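Local coordinates for protein FkbI (Streptomyces hygroscopicus, PDB 1R2J), which binds FAD and probably acts as an acyl-ACP dehydrogenase in making the methoxymalonyl extender unit of the polyketide FK520, at residues T144-G156 with V165-R179. Residues are numbered along the deposited sequence; the frame is centred on the assembly and turned at random.
Sequences TAAAYADHLVVFG and VVVVPADTPGVRVER. With FAD (flavin-adenine dinucleotide), chain B.
An antiparallel beta hairpin of the middle domain pairs strand 151-156 with strand 165-169, the N-to-C directions of the two short segments making an angle of 155°. Reciprocal N-H...O bonds define the two hydrogen-bonded pairs: Leu152 with Val168, where Val168 N reaches Leu152 O at 2.7 Å and an almost straight 178°, and Val154 with Val166. A further bond, Ala170 N to Asp150 O (2.8 Å), prolongs the ladder into the type I turn Pro169-Thr172. Thr172 closes that turn with two bonds to one acceptor: its N and OG1 both donate to Pro169 O, from the same face of the carbonyl plane. On the sheet face carrying Phe155, Val165 CG2 lies over the ring, 3.8 Å from the Phe155 centroid and displaced toward the rim, a CH-pi contact; Val165 CG1, anti to the backbone N (chi1 -172°), instead meets Val153 CG1 at 3.6 Å. In the middle-domain beta fold, strand 107-110 flanks strand 151-156, and Phe155 also packs near the FAD-binding residues Val109 and Phe111. Toward the turn, on the other face, Leu152 CD2 presses tightly on Ala170 CB (3.4 Å). Strand 175-179 packs against the loop before the hairpin: the Arg179 side chain, extended from CG to NE, runs past Ala147 CB, with Arg179 NE 3.7 Å from that methyl. The same loop begins at the flavin, where Thr144 N donates to FAD O4 (2.9 Å) and Thr144 OG1 to FAD N5.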
ATOM      1  N   THR A 144      -5.660   5.275  -3.679  1.00 23.73           N
ATOM      2  CA  THR A 144      -4.611   5.799  -2.809  1.00 23.41           C
ATOM      3  C   THR A 144      -3.598   6.681  -3.534  1.00 24.30           C
ATOM      4  O   THR A 144      -3.159   6.356  -4.637  1.00 24.09           O
ATOM      5  CB  THR A 144      -3.831   4.658  -2.127  1.00 23.69           C
ATOM      6  OG1 THR A 144      -4.716   3.909  -1.287  1.00 21.06           O
ATOM      7  CG2 THR A 144      -2.692   5.228  -1.283  1.00 20.76           C
ATOM      8  N   ALA A 145      -3.231   7.791  -2.891  1.00 24.21           N
ATOM      9  CA  ALA A 145      -2.260   8.746  -3.421  1.00 25.54           C
ATOM     10  C   ALA A 145      -2.711   9.462  -4.698  1.00 26.60           C
ATOM     11  O   ALA A 145      -1.959  10.259  -5.267  1.00 26.82           O
ATOM     12  CB  ALA A 145      -0.928   8.042  -3.667  1.00 24.68           C
ATOM     13  N   ALA A 146      -3.930   9.189  -5.151  1.00 27.19           N
ATOM     14  CA  ALA A 146      -4.433   9.815  -6.372  1.00 27.63           C
ATOM     15  C   ALA A 146      -4.408  11.346  -6.315  1.00 28.02           C
ATOM     16  O   ALA A 146      -4.230  12.008  -7.334  1.00 28.76           O
ATOM     17  CB  ALA A 146      -5.852   9.326  -6.669  1.00 26.89           C
ATOM     18  N   ALA A 147      -4.583  11.907  -5.123  1.00 27.80           N
ATOM     19  CA  ALA A 147      -4.584  13.360  -4.965  1.00 27.53           C
ATOM     20  C   ALA A 147      -3.204  13.967  -5.203  1.00 27.42           C
ATOM     21  O   ALA A 147      -3.073  15.184  -5.325  1.00 24.78           O
ATOM     22  CB  ALA A 147      -5.084  13.731  -3.569  1.00 27.49           C
ATOM     23  N   TYR A 148      -2.180  13.116  -5.273  1.00 28.02           N
ATOM     24  CA  TYR A 148      -0.807  13.572  -5.476  1.00 27.52           C
ATOM     25  C   TYR A 148      -0.222  13.128  -6.810  1.00 27.99           C
ATOM     26  O   TYR A 148       0.752  13.707  -7.289  1.00 28.50           O
ATOM     27  CB  TYR A 148       0.122  13.009  -4.393  1.00 27.84           C
ATOM     28  CG  TYR A 148      -0.326  13.192  -2.964  1.00 27.24           C
ATOM     29  CD1 TYR A 148      -0.462  14.461  -2.409  1.00 27.35           C
ATOM     30  CD2 TYR A 148      -0.599  12.086  -2.160  1.00 26.55           C
ATOM     31  CE1 TYR A 148      -0.862  14.625  -1.083  1.00 26.98           C
ATOM     32  CE2 TYR A 148      -0.998  12.240  -0.834  1.00 26.61           C
ATOM     33  CZ  TYR A 148      -1.126  13.510  -0.304  1.00 26.43           C
ATOM     34  OH  TYR A 148      -1.509  13.666   1.008  1.00 27.84           O
ATOM     35  N   ALA A 149      -0.809  12.094  -7.396  1.00 27.30           N
ATOM     36  CA  ALA A 149      -0.297  11.513  -8.630  1.00 26.71           C
ATOM     37  C   ALA A 149      -0.264  12.353  -9.901  1.00 27.52           C
ATOM     38  O   ALA A 149      -1.128  13.199 -10.140  1.00 26.44           O
ATOM     39  CB  ALA A 149      -1.037  10.204  -8.917  1.00 26.26           C
ATOM     40  N   ASP A 150       0.765  12.097 -10.708  1.00 27.97           N
ATOM     41  CA  ASP A 150       0.928  12.737 -12.006  1.00 28.56           C
ATOM     42  C   ASP A 150       0.353  11.708 -12.976  1.00 28.90           C
ATOM     43  O   ASP A 150      -0.262  12.052 -13.981  1.00 28.80           O
ATOM     44  CB  ASP A 150       2.405  12.946 -12.365  1.00 27.99           C
ATOM     45  CG  ASP A 150       3.109  13.921 -11.450  1.00 28.86           C
ATOM     46  OD1 ASP A 150       3.823  13.461 -10.534  1.00 31.16           O
ATOM     47  OD2 ASP A 150       2.955  15.147 -11.646  1.00 27.94           O
ATOM     48  N   HIS A 151       0.564  10.435 -12.651  1.00 28.14           N
ATOM     49  CA  HIS A 151       0.097   9.331 -13.477  1.00 29.72           C
ATOM     50  C   HIS A 151      -0.951   8.483 -12.771  1.00 29.81           C
ATOM     51  O   HIS A 151      -0.819   8.165 -11.587  1.00 29.62           O
ATOM     52  CB  HIS A 151       1.267   8.425 -13.866  1.00 31.02           C
ATOM     53  CG  HIS A 151       2.337   9.117 -14.651  1.00 34.78           C
ATOM     54  ND1 HIS A 151       2.093   9.734 -15.859  1.00 35.83           N
ATOM     55  CD2 HIS A 151       3.656   9.286 -14.399  1.00 36.01           C
ATOM     56  CE1 HIS A 151       3.216  10.254 -16.318  1.00 37.21           C
ATOM     57  NE2 HIS A 151       4.181   9.997 -15.452  1.00 36.88           N
ATOM     58  N   LEU A 152      -1.992   8.111 -13.508  1.00 28.12           N
ATOM     59  CA  LEU A 152      -3.041   7.273 -12.953  1.00 27.28           C
ATOM     60  C   LEU A 152      -3.059   5.970 -13.734  1.00 26.49           C
ATOM     61  O   LEU A 152      -3.374   5.953 -14.924  1.00 27.16           O
ATOM     62  CB  LEU A 152      -4.402   7.968 -13.044  1.00 27.01           C
ATOM     63  CG  LEU A 152      -4.692   9.123 -12.073  1.00 28.72           C
ATOM     64  CD1 LEU A 152      -4.531   8.641 -10.636  1.00 31.18           C
ATOM     65  CD2 LEU A 152      -3.760  10.278 -12.333  1.00 31.51           C
ATOM     66  N   VAL A 153      -2.688   4.885 -13.063  1.00 24.12           N
ATOM     67  CA  VAL A 153      -2.663   3.570 -13.690  1.00 22.92           C
ATOM     68  C   VAL A 153      -4.055   2.986 -13.514  1.00 24.27           C
ATOM     69  O   VAL A 153      -4.414   2.507 -12.435  1.00 22.90           O
ATOM     70  CB  VAL A 153      -1.614   2.675 -13.025  1.00 22.69           C
ATOM     71  CG1 VAL A 153      -1.511   1.346 -13.760  1.00 21.28           C
ATOM     72  CG2 VAL A 153      -0.275   3.386 -13.030  1.00 23.88           C
ATOM     73  N   VAL A 154      -4.833   3.033 -14.590  1.00 23.50           N
ATOM     74  CA  VAL A 154      -6.219   2.577 -14.574  1.00 24.33           C
ATOM     75  C   VAL A 154      -6.509   1.230 -15.228  1.00 25.54           C
ATOM     76  O   VAL A 154      -6.072   0.957 -16.349  1.00 25.19           O
ATOM     77  CB  VAL A 154      -7.124   3.650 -15.232  1.00 22.69           C
ATOM     78  CG1 VAL A 154      -8.581   3.226 -15.203  1.00 25.14           C
ATOM     79  CG2 VAL A 154      -6.944   4.964 -14.516  1.00 22.68           C
ATOM     80  N   PHE A 155      -7.264   0.402 -14.510  1.00 25.40           N
ATOM     81  CA  PHE A 155      -7.670  -0.917 -14.982  1.00 26.44           C
ATOM     82  C   PHE A 155      -9.073  -0.790 -15.566  1.00 26.99           C
ATOM     83  O   PHE A 155      -9.870   0.032 -15.106  1.00 26.96           O
ATOM     84  CB  PHE A 155      -7.697  -1.921 -13.824  1.00 24.99           C
ATOM     85  CG  PHE A 155      -6.359  -2.543 -13.520  1.00 24.94           C
ATOM     86  CD1 PHE A 155      -6.024  -3.783 -14.042  1.00 24.79           C
ATOM     87  CD2 PHE A 155      -5.443  -1.892 -12.710  1.00 24.66           C
ATOM     88  CE1 PHE A 155      -4.796  -4.367 -13.760  1.00 26.08           C
ATOM     89  CE2 PHE A 155      -4.211  -2.469 -12.421  1.00 26.14           C
ATOM     90  CZ  PHE A 155      -3.889  -3.709 -12.946  1.00 25.45           C
ATOM     91  N   GLY A 156      -9.372  -1.609 -16.570  1.00 28.74           N
ATOM     92  CA  GLY A 156     -10.679  -1.567 -17.199  1.00 30.90           C
ATOM     93  C   GLY A 156     -10.900  -2.704 -18.180  1.00 32.43           C
ATOM     94  O   GLY A 156     -10.028  -3.559 -18.351  1.00 31.78           O
ATOM     95  N   VAL A 165      -4.955  -2.137 -19.107  1.00 40.24           N
ATOM     96  CA  VAL A 165      -4.430  -1.186 -18.134  1.00 39.67           C
ATOM     97  C   VAL A 165      -3.886   0.035 -18.864  1.00 38.78           C
ATOM     98  O   VAL A 165      -3.067  -0.100 -19.771  1.00 38.69           O
ATOM     99  CB  VAL A 165      -3.300  -1.816 -17.300  1.00 39.72           C
ATOM    100  CG1 VAL A 165      -2.911  -0.884 -16.171  1.00 39.34           C
ATOM    101  CG2 VAL A 165      -3.746  -3.166 -16.757  1.00 39.87           C
ATOM    102  N   VAL A 166      -4.337   1.221 -18.460  1.00 37.95           N
ATOM    103  CA  VAL A 166      -3.905   2.464 -19.096  1.00 37.04           C
ATOM    104  C   VAL A 166      -3.299   3.479 -18.129  1.00 35.77           C
ATOM    105  O   VAL A 166      -3.850   3.744 -17.059  1.00 34.80           O
ATOM    106  CB  VAL A 166      -5.087   3.150 -19.827  1.00 37.36           C
ATOM    107  CG1 VAL A 166      -4.581   4.315 -20.680  1.00 36.58           C
ATOM    108  CG2 VAL A 166      -5.812   2.141 -20.690  1.00 38.98           C
ATOM    109  N   VAL A 167      -2.155   4.042 -18.512  1.00 34.79           N
ATOM    110  CA  VAL A 167      -1.488   5.056 -17.698  1.00 33.96           C
ATOM    111  C   VAL A 167      -2.026   6.395 -18.191  1.00 33.61           C
ATOM    112  O   VAL A 167      -1.701   6.836 -19.295  1.00 33.63           O
ATOM    113  CB  VAL A 167       0.045   5.014 -17.884  1.00 34.08           C
ATOM    114  CG1 VAL A 167       0.702   6.103 -17.049  1.00 34.18           C
ATOM    115  CG2 VAL A 167       0.579   3.641 -17.486  1.00 34.58           C
ATOM    116  N   VAL A 168      -2.859   7.026 -17.369  1.00 33.32           N
ATOM    117  CA  VAL A 168      -3.485   8.297 -17.710  1.00 33.47           C
ATOM    118  C   VAL A 168      -2.921   9.498 -16.955  1.00 34.95           C
ATOM    119  O   VAL A 168      -2.843   9.487 -15.726  1.00 34.55           O
ATOM    120  CB  VAL A 168      -5.006   8.243 -17.429  1.00 33.11           C
ATOM    121  CG1 VAL A 168      -5.686   9.481 -17.984  1.00 33.46           C
ATOM    122  CG2 VAL A 168      -5.606   6.977 -18.022  1.00 33.80           C
ATOM    123  N   PRO A 169      -2.517  10.553 -17.683  1.00 35.66           N
ATOM    124  CA  PRO A 169      -1.975  11.747 -17.026  1.00 36.25           C
ATOM    125  C   PRO A 169      -3.091  12.388 -16.201  1.00 37.04           C
ATOM    126  O   PRO A 169      -4.204  12.584 -16.694  1.00 36.18           O
ATOM    127  CB  PRO A 169      -1.553  12.625 -18.202  1.00 36.00           C
ATOM    128  CG  PRO A 169      -1.196  11.617 -19.262  1.00 36.17           C
ATOM    129  CD  PRO A 169      -2.335  10.634 -19.143  1.00 36.41           C
ATOM    130  N   ALA A 170      -2.788  12.712 -14.951  1.00 38.14           N
ATOM    131  CA  ALA A 170      -3.764  13.305 -14.041  1.00 39.86           C
ATOM    132  C   ALA A 170      -4.437  14.573 -14.560  1.00 40.61           C
ATOM    133  O   ALA A 170      -5.535  14.918 -14.124  1.00 40.62           O
ATOM    134  CB  ALA A 170      -3.101  13.595 -12.698  1.00 39.89           C
ATOM    135  N   ASP A 171      -3.778  15.261 -15.487  1.00 40.87           N
ATOM    136  CA  ASP A 171      -4.310  16.503 -16.035  1.00 42.21           C
ATOM    137  C   ASP A 171      -4.893  16.370 -17.440  1.00 41.65           C
ATOM    138  O   ASP A 171      -5.081  17.373 -18.129  1.00 42.67           O
ATOM    139  CB  ASP A 171      -3.213  17.562 -16.057  1.00 44.42           C
ATOM    140  CG  ASP A 171      -1.959  17.074 -16.747  1.00 47.22           C
ATOM    141  OD1 ASP A 171      -1.291  16.179 -16.189  1.00 50.30           O
ATOM    142  OD2 ASP A 171      -1.638  17.575 -17.846  1.00 49.86           O
ATOM    143  N   THR A 172      -5.170  15.148 -17.877  1.00 39.85           N
ATOM    144  CA  THR A 172      -5.733  14.963 -19.203  1.00 38.54           C
ATOM    145  C   THR A 172      -7.169  15.473 -19.139  1.00 38.78           C
ATOM    146  O   THR A 172      -7.900  15.188 -18.192  1.00 39.25           O
ATOM    147  CB  THR A 172      -5.724  13.477 -19.628  1.00 38.08           C
ATOM    148  OG1 THR A 172      -4.389  12.962 -19.554  1.00 37.73           O
ATOM    149  CG2 THR A 172      -6.222  13.331 -21.052  1.00 38.29           C
ATOM    150  N   PRO A 173      -7.583  16.270 -20.132  1.00 38.82           N
ATOM    151  CA  PRO A 173      -8.954  16.782 -20.118  1.00 38.02           C
ATOM    152  C   PRO A 173      -9.944  15.644 -19.923  1.00 37.30           C
ATOM    153  O   PRO A 173      -9.791  14.573 -20.506  1.00 34.55           O
ATOM    154  CB  PRO A 173      -9.078  17.443 -21.485  1.00 38.73           C
ATOM    155  CG  PRO A 173      -7.702  17.996 -21.689  1.00 38.81           C
ATOM    156  CD  PRO A 173      -6.829  16.825 -21.269  1.00 39.07           C
ATOM    157  N   GLY A 174     -10.950  15.874 -19.088  1.00 37.48           N
ATOM    158  CA  GLY A 174     -11.944  14.849 -18.838  1.00 38.51           C
ATOM    159  C   GLY A 174     -11.744  14.066 -17.549  1.00 39.25           C
ATOM    160  O   GLY A 174     -12.624  13.306 -17.153  1.00 38.48           O
ATOM    161  N   VAL A 175     -10.597  14.223 -16.894  1.00 39.23           N
ATOM    162  CA  VAL A 175     -10.375  13.508 -15.644  1.00 40.29           C
ATOM    163  C   VAL A 175     -10.587  14.418 -14.449  1.00 40.99           C
ATOM    164  O   VAL A 175     -10.148  15.573 -14.434  1.00 41.13           O
ATOM    165  CB  VAL A 175      -8.954  12.895 -15.547  1.00 40.40           C
ATOM    166  CG1 VAL A 175      -7.913  13.986 -15.572  1.00 42.42           C
ATOM    167  CG2 VAL A 175      -8.820  12.086 -14.252  1.00 39.77           C
ATOM    168  N   ARG A 176     -11.283  13.886 -13.452  1.00 40.90           N
ATOM    169  CA  ARG A 176     -11.556  14.614 -12.227  1.00 41.09           C
ATOM    170  C   ARG A 176     -11.216  13.717 -11.046  1.00 40.03           C
ATOM    171  O   ARG A 176     -11.779  12.632 -10.890  1.00 38.56           O
ATOM    172  CB  ARG A 176     -13.029  15.035 -12.165  1.00 42.81           C
ATOM    173  CG  ARG A 176     -13.437  16.065 -13.221  1.00 48.01           C
ATOM    174  CD  ARG A 176     -12.660  17.375 -13.059  1.00 52.02           C
ATOM    175  NE  ARG A 176     -13.042  18.395 -14.040  1.00 55.57           N
ATOM    176  CZ  ARG A 176     -12.454  19.585 -14.153  1.00 57.58           C
ATOM    177  NH1 ARG A 176     -11.453  19.914 -13.345  1.00 58.33           N
ATOM    178  NH2 ARG A 176     -12.865  20.450 -15.073  1.00 58.81           N
ATOM    179  N   VAL A 177     -10.268  14.168 -10.236  1.00 39.49           N
ATOM    180  CA  VAL A 177      -9.846  13.436  -9.054  1.00 39.03           C
ATOM    181  C   VAL A 177     -10.506  14.090  -7.846  1.00 38.59           C
ATOM    182  O   VAL A 177     -10.138  15.196  -7.446  1.00 39.14           O
ATOM    183  CB  VAL A 177      -8.312  13.480  -8.903  1.00 39.99           C
ATOM    184  CG1 VAL A 177      -7.812  14.894  -9.114  1.00 41.72           C
ATOM    185  CG2 VAL A 177      -7.910  12.983  -7.524  1.00 40.08           C
ATOM    186  N   GLU A 178     -11.499  13.414  -7.278  1.00 37.48           N
ATOM    187  CA  GLU A 178     -12.214  13.946  -6.124  1.00 37.20           C
ATOM    188  C   GLU A 178     -11.758  13.215  -4.862  1.00 35.90           C
ATOM    189  O   GLU A 178     -12.007  12.020  -4.692  1.00 32.44           O
ATOM    190  CB  GLU A 178     -13.729  13.784  -6.317  1.00 39.24           C
ATOM    191  CG  GLU A 178     -14.554  14.981  -5.836  1.00 43.24           C
ATOM    192  CD  GLU A 178     -14.668  16.086  -6.883  1.00 46.20           C
ATOM    193  OE1 GLU A 178     -14.970  17.242  -6.507  1.00 48.15           O
ATOM    194  OE2 GLU A 178     -14.472  15.799  -8.084  1.00 47.35           O
ATOM    195  N   ARG A 179     -11.085  13.943  -3.981  1.00 34.94           N
ATOM    196  CA  ARG A 179     -10.572  13.368  -2.746  1.00 34.08           C
ATOM    197  C   ARG A 179     -11.678  12.820  -1.846  1.00 32.30           C
ATOM    198  O   ARG A 179     -12.755  13.411  -1.737  1.00 29.80           O
ATOM    199  CB  ARG A 179      -9.774  14.424  -1.973  1.00 36.16           C
ATOM    200  CG  ARG A 179      -8.621  15.053  -2.746  1.00 40.69           C
ATOM    201  CD  ARG A 179      -7.988  16.188  -1.947  1.00 44.82           C
ATOM    202  NE  ARG A 179      -6.898  16.851  -2.661  1.00 49.07           N
ATOM    203  CZ  ARG A 179      -6.193  17.875  -2.185  1.00 50.87           C
ATOM    204  NH1 ARG A 179      -6.459  18.368  -0.980  1.00 52.05           N
ATOM    205  NH2 ARG A 179      -5.218  18.406  -2.917  1.00 51.03           N
TER
HETATM  206  PA  FAD B 399     -17.176  -5.357  -0.283  1.00 31.55           P
HETATM  207  O1A FAD B 399     -16.058  -5.705  -1.151  1.00 29.27           O
HETATM  208  O2A FAD B 399     -18.394  -4.488  -0.458  1.00 28.05           O
HETATM  209  O5B FAD B 399     -16.936  -5.420   1.226  1.00 31.78           O
HETATM  210  C5B FAD B 399     -17.416  -6.657   1.575  1.00 26.42           C
HETATM  211  C4B FAD B 399     -17.304  -7.108   2.991  1.00 24.70           C
HETATM  212  O4B FAD B 399     -17.885  -8.411   2.635  1.00 21.89           O
HETATM  213  C3B FAD B 399     -15.859  -7.360   3.286  1.00 24.40           C
HETATM  214  O3B FAD B 399     -15.699  -7.457   4.663  1.00 23.93           O
HETATM  215  C2B FAD B 399     -15.550  -8.607   2.604  1.00 22.23           C
HETATM  216  O2B FAD B 399     -14.445  -9.432   3.056  1.00 22.98           O
HETATM  217  C1B FAD B 399     -16.888  -9.402   2.626  1.00 22.80           C
HETATM  218  N9A FAD B 399     -17.035 -10.201   1.455  1.00 23.00           N
HETATM  219  C8A FAD B 399     -17.257  -9.849   0.096  1.00 22.53           C
HETATM  220  N7A FAD B 399     -17.332 -10.848  -0.732  1.00 21.89           N
HETATM  221  C5A FAD B 399     -17.159 -11.964   0.064  1.00 22.99           C
HETATM  222  C6A FAD B 399     -17.137 -13.336  -0.205  1.00 23.23           C
HETATM  223  N6A FAD B 399     -17.307 -13.836  -1.437  1.00 22.24           N
HETATM  224  N1A FAD B 399     -16.934 -14.203   0.851  1.00 22.18           N
HETATM  225  C2A FAD B 399     -16.760 -13.735   2.109  1.00 22.09           C
HETATM  226  N3A FAD B 399     -16.767 -12.387   2.481  1.00 20.71           N
HETATM  227  C4A FAD B 399     -16.985 -11.589   1.323  1.00 22.79           C
HETATM  228  N1  FAD B 399      -8.767   0.314  -4.266  1.00 27.81           N
HETATM  229  C2  FAD B 399      -7.982   0.517  -5.404  1.00 29.57           C
HETATM  230  O2  FAD B 399      -8.307   0.071  -6.520  1.00 27.98           O
HETATM  231  N3  FAD B 399      -6.805   1.245  -5.292  1.00 28.64           N
HETATM  232  C4  FAD B 399      -6.319   1.827  -4.093  1.00 28.35           C
HETATM  233  O4  FAD B 399      -5.230   2.477  -4.105  1.00 26.77           O
HETATM  234  C4X FAD B 399      -7.120   1.633  -2.990  1.00 28.10           C
HETATM  235  N5  FAD B 399      -6.648   2.246  -1.752  1.00 29.92           N
HETATM  236  C5X FAD B 399      -7.451   2.102  -0.600  1.00 29.96           C
HETATM  237  C6  FAD B 399      -7.085   2.684   0.643  1.00 31.03           C
HETATM  238  C7  FAD B 399      -7.877   2.606   1.828  1.00 30.58           C
HETATM  239  C7M FAD B 399      -7.405   3.270   3.119  1.00 31.06           C
HETATM  240  C8  FAD B 399      -9.115   1.907   1.754  1.00 31.27           C
HETATM  241  C8M FAD B 399     -10.075   1.770   2.922  1.00 31.24           C
HETATM  242  C9  FAD B 399      -9.503   1.308   0.583  1.00 31.59           C
HETATM  243  C9A FAD B 399      -8.692   1.361  -0.610  1.00 32.09           C
HETATM  244  N10 FAD B 399      -9.078   0.736  -1.908  1.00 31.44           N
HETATM  245  C10 FAD B 399      -8.331   0.877  -3.083  1.00 29.90           C
HETATM  246  C1' FAD B 399     -10.252   0.004  -1.695  1.00 34.82           C
HETATM  247  C2' FAD B 399      -9.933  -1.538  -1.261  1.00 37.60           C
HETATM  248  O2' FAD B 399      -9.715  -2.110  -2.583  1.00 33.75           O
HETATM  249  C3' FAD B 399     -11.183  -2.027  -0.783  1.00 39.99           C
HETATM  250  O3' FAD B 399     -11.078  -2.231   0.648  1.00 44.80           O
HETATM  251  C4' FAD B 399     -12.000  -3.289  -1.154  1.00 39.54           C
HETATM  252  O4' FAD B 399     -12.214  -3.631  -2.497  1.00 42.93           O
HETATM  253  C5' FAD B 399     -13.216  -2.806  -0.519  1.00 39.46           C
HETATM  254  O5' FAD B 399     -14.395  -3.155  -1.176  1.00 34.76           O
HETATM  255  P   FAD B 399     -15.739  -2.470  -0.575  1.00 34.54           P
HETATM  256  O1P FAD B 399     -15.743  -2.765  -1.928  1.00 35.96           O
HETATM  257  O2P FAD B 399     -17.241  -2.142  -0.790  1.00 38.58           O
HETATM  258  O3P FAD B 399     -16.536  -3.870  -0.358  1.00 32.22           O